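Local coordinates for Thiol:disulfide interchange protein (Klebsiella pneumoniae, PDB 6DXN) that probably acts as a periplasmic thiol-disulfide oxidoreductase of the DsbA type, introducing disulfide bonds into other proteins through a redox-active CxxC motif, at residues Y37-R42 and G151-Y156; L59-V64 and K89-L94; A73-W78 and A138-L143. All coordinates share one frame; numbering follows the deposited sequence.

Interaction 1: Y37-R42 and G151-Y156; sequences YAFAER and GTPSFY
The Phe39 ring turns one face to the pyrrolidine of Pro153, which crosses it at about a right angle and presents a single carbon to it. Pro153 CG sits 3.7 Å from the centroid of the Phe39 ring, only 15° off the ring normal, a CH-pi contact over one face. It is shifted toward the rim on the side of CD2, where Pro153 CG and Phe39 CD2 come within 3.6 Å. Phe155 approaches the same ring differently. Its CE1 reaches Phe39 CE2 at 3.5 Å, rim to rim, with the planes turned 39° and the centroids 5.9 Å apart, so neither ring stacks on the other. Pro153 follows a cis peptide bond, as in the cis-proline loop characteristic of thioredoxin-family oxidoreductases, and its side chain touches the Cys33–Cys36 motif from which helix 34-41 starts. Both Pro153 and Phe155 point their side chains toward that helix, whereas Ser154 between them points away, an alternation that carries on into strand 154-157. Phe155 CG stands anti to the carbonyl carbon (chi1 -63°), which brings the far rim of its ring to Phe39. Glu27 of strand 25-29 and Val45 of helix 45-52 pack against both phenylalanines.

Interaction 2: L59-V64 and K89-L94; sequences LEKYHV and KVEKLL
A buried salt bridge ties the outermost strand 60-63 of the thioredoxin-type sheet to helix 87-99, which belongs to the helical part of the DsbA fold. It is made by two long side chains, Lys61 and Glu91, that span a wide separation of backbones: their CA atoms are 10.6 Å apart, yet they are the nearest pair between the two segments. Lys61 NZ donates a hydrogen bond to Glu91 OE2 at 2.7 Å. The ammonium comes in on the syn side of that oxygen, 27° out of the carboxylate plane. Glu91 OE1 stays 4.2 Å from Lys61 NZ, so the carboxylate receives the lysine through one oxygen and is not bidentate.

The two chains meet at about a right angle. Glu91 leaves its helix with CG anti to the backbone N (chi1 -169°) and continues extended, reaching straight from the helix toward the strand. Lys61 instead bends at chi3 (67°), which swings its CE and NZ off the line of the preceding methylenes and up to the glutamate. The aliphatic part takes little share in the contact, with Lys61 CE 3.8 Å from Glu91 OE2.

The strongest polar partner of the ammonium is Asp46 of helix 45-52, in another salt bridge; a long, weak ion pair runs to Glu27. Phe29 adds a cation-pi contact, and Trp78 packs against Glu91.

Lys61 thus stands between two acidic side chains that it bridges, in the interior near the CxxC motif. The surrounding carboxylates would be expected to favour the protonated lysine, while the ammonium should in turn stabilise the negative charge of Glu91.

Interaction 3: A73-W78 and A138-L143; sequences ALTEAW and ARQDNL
Thr75 and Gln140 reach toward each other from opposite directions between helices 71-83 and 131-146. The tight part is a methyl group against an amide: Thr75 CG2 lies 3.6 Å from Gln140 NE2, and no hydrogen bond links the two segments. Thr75 OG1, anti to the carbonyl carbon (chi1 -58°), bonds Ser65, His63 and the backbone of Gly71, which leaves CG2 anti to the backbone N and facing the glutamine. Gln140 OE1 meets the edge of the Trp78 indole in its plane, 3.5 Å from CD1, with ring and amide planes 46° apart. Both ends of that amide are satisfied outside the pair, NE2 by Leu136 O and OE1 by the backbone N of His63. The looser side is at the partly exposed Asp141, whose OD1 comes only to 4.0 Å from Thr75 CG2 and is hydrogen-bonded to Ser65 OG. Local axes 10.5 Å apart, at 128° between their N-to-C directions, leave the helices well separated. The end of strand 60-63 flanks the contact: Trp78 NE1 bonds Lys61 O, Gln140 packs on Tyr62, and helix 71-83 also packs on helices 87-99 and 107-115 through Leu74 and Ala77.

Overall arrangement
Interactions 2 and 3 meet at edge strand 60-63, and interaction 1 lies beside them at strand 154-157, within the DsbA fold, a thioredoxin domain with an inserted helical domain. Interactions 1 and 2 have centres about 10 Å apart and both reach the five-stranded sheet; they touch where Ala40 packs against Glu91. Interactions 2 and 3, about 11 Å apart, share hydrogen bonds joining Lys61 and His63 to Trp78 and Thr75, whereas interactions 1 and 3 lie about 16 Å apart between centres and do not touch. Along the chain, interaction 1 encloses the other two, whose segments alternate. Interactions 2 and 3 join helices that lie between strands 60-63 and 154-157 to the sheet, while interaction 1 packs the CxxC helix on the cis-proline strand.

Interaction 1: Y37-R42 and G151-Y156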
loop_
_atom_site.group_PDB
_atom_site.type_symbol
_atom_site.label_atom_id
_atom_site.label_comp_id
_atom_site.label_asym_id
_atom_site.label_seq_id
_atom_site.Cartn_x
_atom_site.Cartn_y
_atom_site.Cartn_z
ATOM N N TYR A 37 7.230 1.450 5.842
ATOM C CA TYR A 37 8.282 2.277 5.273
ATOM C C TYR A 37 9.384 1.372 4.705
ATOM O O TYR A 37 9.816 1.573 3.559
ATOM C CB TYR A 37 8.788 3.255 6.338
ATOM C CG TYR A 37 9.849 4.234 5.908
ATOM C CD1 TYR A 37 9.946 4.673 4.599
ATOM C CD2 TYR A 37 10.677 4.822 6.851
ATOM C CE1 TYR A 37 10.893 5.613 4.222
ATOM C CE2 TYR A 37 11.624 5.765 6.494
ATOM C CZ TYR A 37 11.727 6.168 5.176
ATOM O OH TYR A 37 12.658 7.100 4.827
ATOM N N ALA A 38 9.801 0.374 5.499
ATOM C CA ALA A 38 10.877 -0.559 5.097
ATOM C C ALA A 38 10.485 -1.309 3.808
ATOM O O ALA A 38 11.319 -1.519 2.915
ATOM C CB ALA A 38 11.186 -1.511 6.234
ATOM N N PHE A 39 9.207 -1.672 3.701
ATOM C CA PHE A 39 8.697 -2.389 2.519
ATOM C C PHE A 39 8.793 -1.522 1.252
ATOM O O PHE A 39 8.999 -2.043 0.148
ATOM C CB PHE A 39 7.275 -2.875 2.796
ATOM C CG PHE A 39 7.224 -4.233 3.438
ATOM C CD1 PHE A 39 8.025 -4.541 4.528
ATOM C CD2 PHE A 39 6.358 -5.204 2.962
ATOM C CE1 PHE A 39 7.994 -5.805 5.097
ATOM C CE2 PHE A 39 6.313 -6.459 3.550
ATOM C CZ PHE A 39 7.128 -6.753 4.618
ATOM N N ALA A 40 8.681 -0.203 1.418
ATOM C CA ALA A 40 8.712 0.693 0.275
ATOM C C ALA A 40 10.106 1.280 0.020
ATOM O O ALA A 40 10.357 1.722 -1.099
ATOM C CB ALA A 40 7.716 1.807 0.483
ATOM N N GLU A 41 11.003 1.267 1.023
ATOM C CA GLU A 41 12.291 1.986 0.867
ATOM C C GLU A 41 13.523 1.182 1.324
ATOM O O GLU A 41 14.606 1.394 0.769
ATOM C CB GLU A 41 12.178 3.316 1.633
ATOM C CG GLU A 41 13.406 4.216 1.549
ATOM C CD GLU A 41 14.558 3.881 2.487
ATOM O OE1 GLU A 41 14.310 3.260 3.540
ATOM O OE2 GLU A 41 15.708 4.231 2.156
ATOM N N ARG A 42 13.388 0.300 2.324
ATOM C CA ARG A 42 14.567 -0.441 2.861
ATOM C C ARG A 42 14.641 -1.864 2.293
ATOM O O ARG A 42 15.633 -2.218 1.667
ATOM C CB ARG A 42 14.549 -0.520 4.393
ATOM C CG ARG A 42 15.740 -1.261 4.989
ATOM C CD ARG A 42 15.708 -1.383 6.505
ATOM N NE ARG A 42 15.627 -0.078 7.153
ATOM C CZ ARG A 42 16.661 0.731 7.345
ATOM N NH1 ARG A 42 17.863 0.368 6.932
ATOM N NH2 ARG A 42 16.487 1.903 7.939
ATOM N N GLY A 151 -3.681 -5.147 10.399
ATOM C CA GLY A 151 -2.254 -4.863 10.493
ATOM C C GLY A 151 -1.690 -4.353 9.180
ATOM O O GLY A 151 -2.325 -4.494 8.120
ATOM N N THR A 152 -0.501 -3.743 9.256
ATOM C CA THR A 152 0.175 -3.196 8.080
ATOM C C THR A 152 1.681 -3.443 8.198
ATOM O O THR A 152 2.223 -3.433 9.300
ATOM C CB THR A 152 -0.133 -1.701 7.897
ATOM O OG1 THR A 152 0.197 -1.004 9.096
ATOM C CG2 THR A 152 -1.583 -1.424 7.560
ATOM N N PRO A 153 2.351 -3.681 7.063
ATOM C CA PRO A 153 1.742 -3.747 5.743
ATOM C C PRO A 153 1.052 -5.110 5.567
ATOM O O PRO A 153 1.556 -6.127 6.045
ATOM C CB PRO A 153 2.904 -3.544 4.770
ATOM C CG PRO A 153 4.080 -4.137 5.514
ATOM C CD PRO A 153 3.807 -3.812 6.963
ATOM N N SER A 154 -0.107 -5.104 4.901
ATOM C CA SER A 154 -0.886 -6.318 4.734
ATOM C C SER A 154 -1.194 -6.531 3.248
ATOM O O SER A 154 -1.810 -5.696 2.620
ATOM C CB SER A 154 -2.126 -6.242 5.583
ATOM O OG SER A 154 -2.733 -7.513 5.743
ATOM N N PHE A 155 -0.743 -7.668 2.703
ATOM C CA PHE A 155 -0.966 -7.990 1.279
ATOM C C PHE A 155 -2.124 -8.987 1.132
ATOM O O PHE A 155 -2.202 -9.969 1.878
ATOM C CB PHE A 155 0.302 -8.564 0.649
ATOM C CG PHE A 155 1.483 -7.628 0.617
ATOM C CD1 PHE A 155 2.187 -7.336 1.777
ATOM C CD2 PHE A 155 1.912 -7.065 -0.572
ATOM C CE1 PHE A 155 3.273 -6.475 1.750
ATOM C CE2 PHE A 155 3.010 -6.215 -0.597
ATOM C CZ PHE A 155 3.689 -5.925 0.561
ATOM N N TYR A 156 -3.013 -8.700 0.167
ATOM C CA TYR A 156 -4.168 -9.539 -0.191
ATOM C C TYR A 156 -4.155 -9.798 -1.703
ATOM O O TYR A 156 -4.059 -8.863 -2.492
ATOM C CB TYR A 156 -5.489 -8.883 0.217
ATOM C CG TYR A 156 -5.712 -8.785 1.702
ATOM C CD1 TYR A 156 -5.081 -7.806 2.448
ATOM C CD2 TYR A 156 -6.561 -9.662 2.363
ATOM C CE1 TYR A 156 -5.277 -7.703 3.813
ATOM C CE2 TYR A 156 -6.767 -9.571 3.731
ATOM C CZ TYR A 156 -6.122 -8.588 4.458
ATOM O OH TYR A 156 -6.304 -8.479 5.804
#

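Interaction 2: L59-V64 and K89-L94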
loop_
_atom_site.group_PDB
_atom_site.type_symbol
_atom_site.label_atom_id
_atom_site.label_comp_id
_atom_site.label_asym_id
_atom_site.label_seq_id
_atom_site.Cartn_x
_atom_site.Cartn_y
_atom_site.Cartn_z
ATOM N N LEU A 59 0.529 -3.251 -8.323
ATOM C CA LEU A 59 0.427 -3.379 -6.908
ATOM C C LEU A 59 -0.379 -2.161 -6.458
ATOM O O LEU A 59 0.081 -1.028 -6.631
ATOM C CB LEU A 59 1.828 -3.374 -6.285
ATOM C CG LEU A 59 1.874 -3.226 -4.762
ATOM C CD1 LEU A 59 1.186 -4.397 -4.075
ATOM C CD2 LEU A 59 3.309 -3.089 -4.272
ATOM N N GLU A 60 -1.600 -2.384 -5.969
ATOM C CA GLU A 60 -2.399 -1.263 -5.482
ATOM C C GLU A 60 -2.076 -1.053 -4.001
ATOM O O GLU A 60 -2.014 -1.993 -3.220
ATOM C CB GLU A 60 -3.889 -1.482 -5.744
ATOM C CG GLU A 60 -4.262 -1.299 -7.207
ATOM C CD GLU A 60 -5.754 -1.262 -7.489
ATOM O OE1 GLU A 60 -6.529 -1.711 -6.628
ATOM O OE2 GLU A 60 -6.138 -0.759 -8.567
ATOM N N LYS A 61 -1.818 0.200 -3.642
ATOM C CA LYS A 61 -1.516 0.512 -2.266
ATOM C C LYS A 61 -2.673 1.335 -1.709
ATOM O O LYS A 61 -2.996 2.403 -2.222
ATOM C CB LYS A 61 -0.149 1.194 -2.153
ATOM C CG LYS A 61 1.018 0.301 -2.538
ATOM C CD LYS A 61 2.366 0.778 -2.079
ATOM C CE LYS A 61 2.514 0.742 -0.572
ATOM N NZ LYS A 61 3.894 1.083 -0.162
ATOM N N TYR A 62 -3.307 0.784 -0.675
ATOM C CA TYR A 62 -4.438 1.400 -0.004
ATOM C C TYR A 62 -3.995 1.862 1.388
ATOM O O TYR A 62 -3.548 1.063 2.203
ATOM C CB TYR A 62 -5.598 0.406 0.002
ATOM C CG TYR A 62 -6.354 0.288 -1.298
ATOM C CD1 TYR A 62 -5.815 0.698 -2.511
ATOM C CD2 TYR A 62 -7.568 -0.373 -1.336
ATOM C CE1 TYR A 62 -6.518 0.563 -3.701
ATOM C CE2 TYR A 62 -8.274 -0.521 -2.515
ATOM C CZ TYR A 62 -7.748 -0.061 -3.704
ATOM O OH TYR A 62 -8.466 -0.228 -4.859
ATOM N N HIS A 63 -4.127 3.169 1.635
ATOM C CA HIS A 63 -3.741 3.750 2.909
ATOM C C HIS A 63 -4.852 3.523 3.950
ATOM O O HIS A 63 -6.014 3.612 3.629
ATOM C CB HIS A 63 -3.358 5.224 2.723
ATOM C CG HIS A 63 -2.672 5.757 3.926
ATOM N ND1 HIS A 63 -3.299 6.574 4.831
ATOM C CD2 HIS A 63 -1.443 5.499 4.431
ATOM C CE1 HIS A 63 -2.473 6.840 5.817
ATOM N NE2 HIS A 63 -1.339 6.183 5.606
ATOM N N VAL A 64 -4.453 3.235 5.199
ATOM C CA VAL A 64 -5.373 2.962 6.336
ATOM C C VAL A 64 -5.675 4.274 7.085
ATOM O O VAL A 64 -4.835 4.777 7.840
ATOM C CB VAL A 64 -4.771 1.899 7.276
ATOM C CG1 VAL A 64 -5.606 1.691 8.535
ATOM C CG2 VAL A 64 -4.549 0.572 6.560
ATOM N N LYS A 89 6.797 9.733 -6.278
ATOM C CA LYS A 89 7.771 10.621 -5.618
ATOM C C LYS A 89 7.360 10.967 -4.179
ATOM O O LYS A 89 8.200 10.966 -3.273
ATOM C CB LYS A 89 7.905 11.945 -6.380
ATOM C CG LYS A 89 8.479 11.858 -7.786
ATOM C CD LYS A 89 8.654 13.218 -8.436
ATOM C CE LYS A 89 9.280 13.152 -9.813
ATOM N NZ LYS A 89 9.492 14.503 -10.384
ATOM N N VAL A 90 6.073 11.266 -3.980
ATOM C CA VAL A 90 5.571 11.745 -2.685
ATOM C C VAL A 90 5.601 10.633 -1.626
ATOM O O VAL A 90 5.640 10.939 -0.428
ATOM C CB VAL A 90 4.151 12.331 -2.809
ATOM C CG1 VAL A 90 3.116 11.241 -3.013
ATOM C CG2 VAL A 90 3.775 13.187 -1.605
ATOM N N GLU A 91 5.596 9.365 -2.056
ATOM C CA GLU A 91 5.542 8.273 -1.094
ATOM C C GLU A 91 6.688 8.388 -0.066
ATOM O O GLU A 91 6.443 8.429 1.139
ATOM C CB GLU A 91 5.545 6.902 -1.788
ATOM C CG GLU A 91 5.213 5.777 -0.823
ATOM C CD GLU A 91 5.262 4.346 -1.343
ATOM O OE1 GLU A 91 5.437 4.151 -2.559
ATOM O OE2 GLU A 91 5.154 3.429 -0.510
ATOM N N LYS A 92 7.938 8.437 -0.540
ATOM C CA LYS A 92 9.108 8.458 0.379
ATOM C C LYS A 92 9.127 9.722 1.247
ATOM O O LYS A 92 9.609 9.676 2.385
ATOM C CB LYS A 92 10.421 8.335 -0.405
ATOM C CG LYS A 92 10.634 7.000 -1.107
ATOM C CD LYS A 92 11.936 6.911 -1.892
ATOM C CE LYS A 92 12.058 5.657 -2.739
ATOM N NZ LYS A 92 11.960 4.416 -1.931
ATOM N N LEU A 93 8.600 10.827 0.715
ATOM C CA LEU A 93 8.583 12.125 1.402
ATOM C C LEU A 93 7.574 12.131 2.560
ATOM O O LEU A 93 7.787 12.853 3.555
ATOM C CB LEU A 93 8.272 13.220 0.380
ATOM C CG LEU A 93 9.233 13.293 -0.807
ATOM C CD1 LEU A 93 8.734 14.286 -1.843
ATOM C CD2 LEU A 93 10.643 13.649 -0.357
ATOM N N LEU A 94 6.499 11.338 2.443
ATOM C CA LEU A 94 5.490 11.257 3.515
ATOM C C LEU A 94 6.014 10.358 4.639
ATOM O O LEU A 94 5.800 10.660 5.809
ATOM C CB LEU A 94 4.149 10.764 2.958
ATOM C CG LEU A 94 3.385 11.770 2.097
ATOM C CD1 LEU A 94 2.249 11.100 1.345
ATOM C CD2 LEU A 94 2.858 12.922 2.941
#

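Interaction 3: A73-W78 and A138-L143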
loop_
_atom_site.group_PDB
_atom_site.type_symbol
_atom_site.label_atom_id
_atom_site.label_comp_id
_atom_site.label_asym_id
_atom_site.label_seq_id
_atom_site.Cartn_x
_atom_site.Cartn_y
_atom_site.Cartn_z
ATOM N N ALA A 73 -6.189 12.518 6.475
ATOM C CA ALA A 73 -5.514 13.502 5.605
ATOM C C ALA A 73 -4.557 12.793 4.637
ATOM O O ALA A 73 -4.437 13.201 3.495
ATOM C CB ALA A 73 -4.785 14.533 6.429
ATOM N N LEU A 74 -3.881 11.755 5.143
ATOM C CA LEU A 74 -2.923 10.932 4.414
ATOM C C LEU A 74 -3.619 10.066 3.347
ATOM O O LEU A 74 -3.082 9.917 2.269
ATOM C CB LEU A 74 -2.148 10.069 5.414
ATOM C CG LEU A 74 -1.162 10.821 6.306
ATOM C CD1 LEU A 74 -0.719 9.964 7.478
ATOM C CD2 LEU A 74 0.035 11.328 5.509
ATOM N N THR A 75 -4.793 9.498 3.657
ATOM C CA THR A 75 -5.526 8.686 2.663
ATOM C C THR A 75 -5.940 9.603 1.508
ATOM O O THR A 75 -5.980 9.191 0.366
ATOM C CB THR A 75 -6.718 7.948 3.291
ATOM O OG1 THR A 75 -6.221 7.134 4.349
ATOM C CG2 THR A 75 -7.471 7.075 2.312
ATOM N N GLU A 76 -6.206 10.872 1.844
ATOM C CA GLU A 76 -6.569 11.856 0.870
ATOM C C GLU A 76 -5.329 12.244 0.059
ATOM O O GLU A 76 -5.394 12.351 -1.164
ATOM C CB GLU A 76 -7.182 13.073 1.565
ATOM C CG GLU A 76 -7.554 14.192 0.619
ATOM C CD GLU A 76 -8.167 15.384 1.327
ATOM O OE1 GLU A 76 -7.511 15.937 2.232
ATOM O OE2 GLU A 76 -9.309 15.732 0.996
ATOM N N ALA A 77 -4.201 12.444 0.758
ATOM C CA ALA A 77 -2.967 12.837 0.090
ATOM C C ALA A 77 -2.516 11.738 -0.883
ATOM O O ALA A 77 -2.033 12.032 -1.985
ATOM C CB ALA A 77 -1.905 13.144 1.111
ATOM N N TRP A 78 -2.715 10.474 -0.494
ATOM C CA TRP A 78 -2.288 9.358 -1.363
ATOM C C TRP A 78 -3.168 9.328 -2.630
ATOM O O TRP A 78 -2.676 9.118 -3.750
ATOM C CB TRP A 78 -2.291 8.055 -0.553
ATOM C CG TRP A 78 -1.665 6.874 -1.231
ATOM C CD1 TRP A 78 -2.254 5.665 -1.459
ATOM C CD2 TRP A 78 -0.344 6.789 -1.795
ATOM N NE1 TRP A 78 -1.386 4.829 -2.101
ATOM C CE2 TRP A 78 -0.208 5.488 -2.326
ATOM C CE3 TRP A 78 0.742 7.670 -1.890
ATOM C CZ2 TRP A 78 0.959 5.053 -2.950
ATOM C CZ3 TRP A 78 1.888 7.247 -2.533
ATOM C CH2 TRP A 78 1.993 5.950 -3.046
ATOM N N ALA A 138 -12.844 6.738 -0.730
ATOM C CA ALA A 138 -13.921 5.896 -0.194
ATOM C C ALA A 138 -13.594 4.413 -0.410
ATOM O O ALA A 138 -13.861 3.589 0.469
ATOM C CB ALA A 138 -15.247 6.288 -0.794
ATOM N N ARG A 139 -12.993 4.095 -1.566
ATOM C CA ARG A 139 -12.587 2.715 -1.912
ATOM C C ARG A 139 -11.610 2.175 -0.856
ATOM O O ARG A 139 -11.745 1.038 -0.378
ATOM C CB ARG A 139 -11.938 2.705 -3.302
ATOM C CG ARG A 139 -11.337 1.376 -3.749
ATOM C CD ARG A 139 -12.360 0.280 -3.996
ATOM N NE ARG A 139 -11.791 -0.879 -4.681
ATOM C CZ ARG A 139 -12.483 -1.960 -5.041
ATOM N NH1 ARG A 139 -13.772 -2.046 -4.756
ATOM N NH2 ARG A 139 -11.884 -2.948 -5.688
ATOM N N GLN A 140 -10.603 2.988 -0.541
ATOM C CA GLN A 140 -9.565 2.648 0.435
ATOM C C GLN A 140 -10.186 2.343 1.809
ATOM O O GLN A 140 -9.891 1.302 2.393
ATOM C CB GLN A 140 -8.530 3.775 0.481
ATOM C CG GLN A 140 -7.547 3.732 -0.688
ATOM C CD GLN A 140 -6.714 4.987 -0.812
ATOM O OE1 GLN A 140 -5.516 4.992 -0.542
ATOM N NE2 GLN A 140 -7.356 6.080 -1.190
ATOM N N ASP A 141 -11.045 3.242 2.310
ATOM C CA ASP A 141 -11.697 3.086 3.619
ATOM C C ASP A 141 -12.657 1.882 3.625
ATOM O O ASP A 141 -12.709 1.107 4.590
ATOM C CB ASP A 141 -12.445 4.364 4.014
ATOM C CG ASP A 141 -11.562 5.587 4.230
ATOM O OD1 ASP A 141 -10.348 5.408 4.504
ATOM O OD2 ASP A 141 -12.097 6.716 4.120
ATOM N N ASN A 142 -13.419 1.725 2.541
ATOM C CA ASN A 142 -14.415 0.658 2.450
ATOM C C ASN A 142 -13.755 -0.732 2.481
ATOM O O ASN A 142 -14.264 -1.648 3.129
ATOM C CB ASN A 142 -15.253 0.790 1.175
ATOM C CG ASN A 142 -16.387 -0.212 1.121
ATOM O OD1 ASN A 142 -17.088 -0.417 2.112
ATOM N ND2 ASN A 142 -16.579 -0.826 -0.032
ATOM N N LEU A 143 -12.629 -0.886 1.779
ATOM C CA LEU A 143 -11.957 -2.198 1.706
ATOM C C LEU A 143 -11.236 -2.537 3.019
ATOM O O LEU A 143 -11.139 -3.718 3.365
ATOM C CB LEU A 143 -11.026 -2.251 0.491
ATOM C CG LEU A 143 -11.668 -2.809 -0.785
ATOM C CD1 LEU A 143 -13.030 -2.200 -1.061
ATOM C CD2 LEU A 143 -10.759 -2.628 -1.981
#